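Local coordinates for protein predicted transcriptional regulator (Oenococcus oeni, PDB 3BY6) that probably binds DNA as a transcription factor of the GntR family, through a winged helix-turn-helix domain, at residues 22-27 with 77-82; 14-19 with 50-55. One frame throughout, in Å; residues are numbered along the deposited sequence.

How the contacts relate
Both contacts use helix 12-25, the first helix of a winged helix-turn-helix domain. Contact 2 lies on its earlier part, where 14-19 packs against 50-55 of helix 49-61, which in winged helix-turn-helix proteins of this family is the probable DNA-recognition helix. Contact 1 lies at its C-terminal end, where 22-27 meets 77-82 and the start of the long helix 79-103. The centres of the two contacts are about 17 Å apart. Only two residues separate 14-19 from 22-27, and the segments have no other touch. Along the chain the contacts interlock, because 50-55 falls between the two halves of contact 1. Both also reach the second subunit.

Contact 1: residues 22-27 with 77-82; sequences NEVATD and GNTASV
Val24 lays its CG1 methyl over two residues of the 77-82 segment, Thr79 and Val82. This joins the first helix of the winged helix-turn-helix domain, near its C-terminal end, to the start of helix 79-103, which follows the wing strands. Val24 CG1 lies 3.8 Å from Val82 CG1, and the two valine side chains meet at about a right angle. The same Val24 CG1 is 3.9 Å from Thr79 CG2. In both valines CG1 is trans to the main-chain N (chi1 176° in Val24, 177° in Val82), which brings the two CG1 methyls together. Thr79 presents its methyl rather than its hydroxyl to Val24. The side chains therefore meet through carbon alone. Ala25 adds a separate, looser approach through its backbone N to Val82 CG1. Val24, Ala25 and Val82 are buried, and Val24 also touches Val64 in a nearby loop.

Just beyond, the first helix ends. Thr26 is the first residue to leave helical geometry. Asp27 OD1 is hydrogen-bonded to Ser30 OG. Asn22 packs on Glu100, and Thr26 on Lys103, of the second subunit. The carbonyl O of Asn22 takes two bonds from Thr26, one from N and one from OG1, each 2.7 Å long and arriving from opposite faces of the carbonyl plane.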
loop_
_atom_site.group_PDB
_atom_site.type_symbol
_atom_site.label_atom_id
_atom_site.label_comp_id
_atom_site.label_asym_id
_atom_site.label_seq_id
_atom_site.Cartn_x
_atom_site.Cartn_y
_atom_site.Cartn_z
ATOM N N ASN D 22 -5.956 -4.090 -13.658
ATOM C CA ASN D 22 -7.125 -3.773 -12.855
ATOM C C ASN D 22 -8.342 -3.474 -13.741
ATOM O O ASN D 22 -9.476 -3.828 -13.398
ATOM C CB ASN D 22 -6.843 -2.636 -11.891
ATOM C CG ASN D 22 -7.863 -2.579 -10.750
ATOM O OD1 ASN D 22 -8.607 -1.596 -10.607
ATOM N ND2 ASN D 22 -7.910 -3.645 -9.941
ATOM N N GLU D 23 -8.098 -2.816 -14.875
ATOM C CA GLU D 23 -9.157 -2.541 -15.844
ATOM C C GLU D 23 -9.721 -3.842 -16.395
ATOM O O GLU D 23 -10.931 -3.969 -16.579
ATOM C CB GLU D 23 -8.640 -1.670 -16.988
ATOM C CG GLU D 23 -8.409 -0.243 -16.526
ATOM C CD GLU D 23 -7.912 0.680 -17.613
ATOM O OE1 GLU D 23 -7.473 0.204 -18.681
ATOM O OE2 GLU D 23 -7.948 1.900 -17.374
ATOM N N VAL D 24 -8.823 -4.790 -16.653
ATOM C CA VAL D 24 -9.216 -6.118 -17.057
ATOM C C VAL D 24 -9.992 -6.735 -15.896
ATOM O O VAL D 24 -11.171 -7.070 -16.040
ATOM C CB VAL D 24 -8.026 -6.998 -17.429
ATOM C CG1 VAL D 24 -8.504 -8.410 -17.747
ATOM C CG2 VAL D 24 -7.265 -6.417 -18.615
ATOM N N ALA D 25 -9.363 -6.802 -14.729
ATOM C CA ALA D 25 -10.007 -7.374 -13.565
ATOM C C ALA D 25 -11.417 -6.819 -13.373
ATOM O O ALA D 25 -12.305 -7.561 -13.025
ATOM C CB ALA D 25 -9.165 -7.154 -12.320
ATOM N N THR D 26 -11.625 -5.519 -13.592
ATOM C CA THR D 26 -12.930 -4.897 -13.327
ATOM C C THR D 26 -13.828 -4.718 -14.575
ATOM O O THR D 26 -14.832 -4.022 -14.510
ATOM C CB THR D 26 -12.747 -3.560 -12.618
ATOM O OG1 THR D 26 -11.892 -2.710 -13.391
ATOM C CG2 THR D 26 -12.130 -3.774 -11.240
ATOM N N ASP D 27 -13.481 -5.370 -15.683
ATOM C CA ASP D 27 -14.272 -5.344 -16.929
ATOM C C ASP D 27 -14.290 -3.967 -17.632
ATOM O O ASP D 27 -15.112 -3.711 -18.473
ATOM C CB ASP D 27 -15.689 -5.888 -16.693
ATOM C CG ASP D 27 -16.375 -6.374 -17.995
ATOM O OD1 ASP D 27 -15.749 -7.143 -18.796
ATOM O OD2 ASP D 27 -17.572 -5.986 -18.217
ATOM N N GLY D 77 -7.950 -13.707 -23.906
ATOM C CA GLY D 77 -9.229 -14.392 -23.758
ATOM C C GLY D 77 -9.408 -14.967 -22.372
ATOM O O GLY D 77 -10.530 -15.248 -21.959
ATOM N N ASN D 78 -8.303 -15.096 -21.643
ATOM C CA ASN D 78 -8.280 -15.682 -20.282
ATOM C C ASN D 78 -8.472 -14.693 -19.148
ATOM O O ASN D 78 -7.698 -14.653 -18.171
ATOM C CB ASN D 78 -6.965 -16.451 -20.073
ATOM C CG ASN D 78 -6.696 -17.466 -21.169
ATOM O OD1 ASN D 78 -7.595 -18.244 -21.555
ATOM N ND2 ASN D 78 -5.445 -17.479 -21.681
ATOM N N THR D 79 -9.524 -13.889 -19.240
ATOM C CA THR D 79 -9.726 -12.836 -18.256
ATOM C C THR D 79 -10.238 -13.341 -16.886
ATOM O O THR D 79 -10.050 -12.656 -15.886
ATOM C CB THR D 79 -10.735 -11.802 -18.776
ATOM O OG1 THR D 79 -11.954 -12.499 -19.094
ATOM C CG2 THR D 79 -10.156 -11.075 -20.012
ATOM N N ALA D 80 -10.942 -14.474 -16.857
ATOM C CA ALA D 80 -11.406 -15.067 -15.572
ATOM C C ALA D 80 -10.186 -15.466 -14.728
ATOM O O ALA D 80 -10.204 -15.357 -13.528
ATOM C CB ALA D 80 -12.334 -16.238 -15.796
ATOM N N SER D 81 -9.103 -15.887 -15.388
ATOM C CA SER D 81 -7.835 -16.185 -14.721
ATOM C C SER D 81 -7.252 -14.956 -14.016
ATOM O O SER D 81 -6.861 -14.991 -12.846
ATOM C CB SER D 81 -6.837 -16.712 -15.748
ATOM O OG SER D 81 -5.724 -17.319 -15.125
ATOM N N VAL D 82 -7.148 -13.888 -14.783
ATOM C CA VAL D 82 -6.760 -12.584 -14.306
ATOM C C VAL D 82 -7.635 -12.041 -13.160
ATOM O O VAL D 82 -7.118 -11.428 -12.215
ATOM C CB VAL D 82 -6.833 -11.536 -15.485
ATOM C CG1 VAL D 82 -6.485 -10.091 -14.952
ATOM C CG2 VAL D 82 -5.932 -11.957 -16.628
#

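Contact 2: residues 14-19 with 50-55; sequences LQLVDR and NTVAKA
Helices 14-19 and 50-55 are steeply inclined, at a signed crossing angle of -52°, with their axes 8.7 Å apart at closest approach. The backbones come nearest at Val17 and Ala55, whose CA atoms are 5.3 Å apart. The small side chain of Ala55 points at the first helix and lies between Leu16 and Val17. Ala55 CB is 3.8 Å from Leu16 CD2 and 3.9 Å from Val17 CG2.

Leu16 is the long arm of the contact. Its CG is trans to the main-chain N (chi1 180°), and its CD2 methyl reaches across to helix 49-61. There Leu16 CD2 also touches Val52 CG2 at 3.8 Å, the two side chains meeting at a slant. One methyl thus bridges Val52 and Ala55, three residues apart on helix 49-61. Val17 uses CG2, the branch beside its own backbone N. Val17 CG2 lies 3.4 Å from the backbone O of Ala55, so a methyl packs directly on the main chain there.

All four residues are buried. Thr41 of helix 38-45 touches both Leu16 and Val52, and so does Ile47 from the following loop. Val17 also packs on Glu58 and Leu59, further along helix 49-61. Leu16 touches Met4 of the second subunit. Three helices thus share one apolar core. It is part of the core of the winged helix-turn-helix domain of GntR regulators, in which helix 12-25 backs helices 38-45 and 49-61, the helix-turn-helix pair.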
loop_
_atom_site.group_PDB
_atom_site.type_symbol
_atom_site.label_atom_id
_atom_site.label_comp_id
_atom_site.label_asym_id
_atom_site.label_seq_id
_atom_site.Cartn_x
_atom_site.Cartn_y
_atom_site.Cartn_z
ATOM N N LEU D 14 5.541 -0.610 -14.364
ATOM C CA LEU D 14 4.767 -1.502 -13.497
ATOM C C LEU D 14 3.540 -0.824 -12.937
ATOM O O LEU D 14 2.554 -1.477 -12.650
ATOM C CB LEU D 14 5.636 -2.065 -12.359
ATOM C CG LEU D 14 6.758 -2.967 -12.886
ATOM C CD1 LEU D 14 7.948 -3.090 -11.886
ATOM C CD2 LEU D 14 6.230 -4.335 -13.320
ATOM N N GLN D 15 3.557 0.494 -12.774
ATOM C CA GLN D 15 2.309 1.156 -12.428
ATOM C C GLN D 15 1.296 1.065 -13.578
ATOM O O GLN D 15 0.090 1.011 -13.350
ATOM C CB GLN D 15 2.554 2.594 -12.028
ATOM C CG GLN D 15 3.470 2.729 -10.782
ATOM C CD GLN D 15 3.684 4.160 -10.349
ATOM O OE1 GLN D 15 2.771 4.986 -10.408
ATOM N NE2 GLN D 15 4.900 4.460 -9.903
ATOM N N LEU D 16 1.784 1.074 -14.809
ATOM C CA LEU D 16 0.905 0.922 -15.963
ATOM C C LEU D 16 0.461 -0.534 -16.153
ATOM O O LEU D 16 -0.678 -0.768 -16.501
ATOM C CB LEU D 16 1.580 1.401 -17.247
ATOM C CG LEU D 16 0.748 1.288 -18.538
ATOM C CD1 LEU D 16 -0.644 1.907 -18.403
ATOM C CD2 LEU D 16 1.554 1.966 -19.662
ATOM N N VAL D 17 1.373 -1.478 -15.940
ATOM C CA VAL D 17 1.017 -2.901 -15.856
ATOM C C VAL D 17 -0.119 -3.058 -14.841
ATOM O O VAL D 17 -1.137 -3.717 -15.146
ATOM C CB VAL D 17 2.260 -3.821 -15.485
ATOM C CG1 VAL D 17 1.848 -5.290 -15.110
ATOM C CG2 VAL D 17 3.318 -3.832 -16.622
ATOM N N ASP D 18 0.022 -2.436 -13.665
ATOM C CA ASP D 18 -0.992 -2.569 -12.606
ATOM C C ASP D 18 -2.291 -1.981 -13.078
ATOM O O ASP D 18 -3.391 -2.492 -12.779
ATOM C CB ASP D 18 -0.643 -1.788 -11.329
ATOM C CG ASP D 18 0.605 -2.300 -10.579
ATOM O OD1 ASP D 18 1.096 -3.421 -10.800
ATOM O OD2 ASP D 18 1.095 -1.513 -9.737
ATOM N N ARG D 19 -2.194 -0.839 -13.761
ATOM C CA ARG D 19 -3.413 -0.108 -14.135
ATOM C C ARG D 19 -4.213 -0.954 -15.111
ATOM O O ARG D 19 -5.438 -1.104 -14.975
ATOM C CB ARG D 19 -3.101 1.254 -14.772
ATOM C CG ARG D 19 -4.325 1.998 -15.268
ATOM C CD ARG D 19 -3.898 3.269 -16.038
ATOM N NE ARG D 19 -4.966 4.261 -16.224
ATOM C CZ ARG D 19 -5.494 5.019 -15.255
ATOM N NH1 ARG D 19 -5.106 4.888 -13.985
ATOM N NH2 ARG D 19 -6.445 5.905 -15.548
ATOM N N ASN D 50 8.841 4.095 -24.697
ATOM C CA ASN D 50 9.672 2.959 -24.241
ATOM C C ASN D 50 9.157 2.320 -22.966
ATOM O O ASN D 50 9.223 1.111 -22.778
ATOM C CB ASN D 50 11.124 3.417 -23.966
ATOM C CG ASN D 50 12.008 3.422 -25.229
ATOM O OD1 ASN D 50 11.520 3.262 -26.370
ATOM N ND2 ASN D 50 13.325 3.584 -25.022
ATOM N N THR D 51 8.694 3.163 -22.065
ATOM C CA THR D 51 8.147 2.744 -20.787
ATOM C C THR D 51 6.876 1.944 -21.043
ATOM O O THR D 51 6.700 0.874 -20.492
ATOM C CB THR D 51 7.899 4.003 -19.905
ATOM O OG1 THR D 51 9.155 4.647 -19.683
ATOM C CG2 THR D 51 7.236 3.681 -18.547
ATOM N N VAL D 52 6.013 2.458 -21.913
ATOM C CA VAL D 52 4.797 1.749 -22.293
ATOM C C VAL D 52 5.139 0.404 -22.973
ATOM O O VAL D 52 4.488 -0.615 -22.717
ATOM C CB VAL D 52 3.918 2.606 -23.221
ATOM C CG1 VAL D 52 2.781 1.743 -23.860
ATOM C CG2 VAL D 52 3.352 3.825 -22.452
ATOM N N ALA D 53 6.177 0.401 -23.810
ATOM C CA ALA D 53 6.669 -0.831 -24.404
ATOM C C ALA D 53 7.114 -1.841 -23.342
ATOM O O ALA D 53 6.851 -3.020 -23.495
ATOM C CB ALA D 53 7.782 -0.543 -25.368
ATOM N N LYS D 54 7.776 -1.396 -22.266
ATOM C CA LYS D 54 8.141 -2.323 -21.183
ATOM C C LYS D 54 6.883 -2.840 -20.473
ATOM O O LYS D 54 6.830 -3.986 -20.075
ATOM C CB LYS D 54 9.113 -1.707 -20.151
ATOM C CG LYS D 54 10.344 -1.018 -20.725
ATOM C CD LYS D 54 11.566 -0.949 -19.755
ATOM C CE LYS D 54 11.236 -0.462 -18.337
ATOM N NZ LYS D 54 12.312 -0.921 -17.353
ATOM N N ALA D 55 5.877 -1.988 -20.322
ATOM C CA ALA D 55 4.640 -2.392 -19.678
ATOM C C ALA D 55 3.930 -3.474 -20.489
ATOM O O ALA D 55 3.475 -4.473 -19.944
ATOM C CB ALA D 55 3.740 -1.190 -19.499
#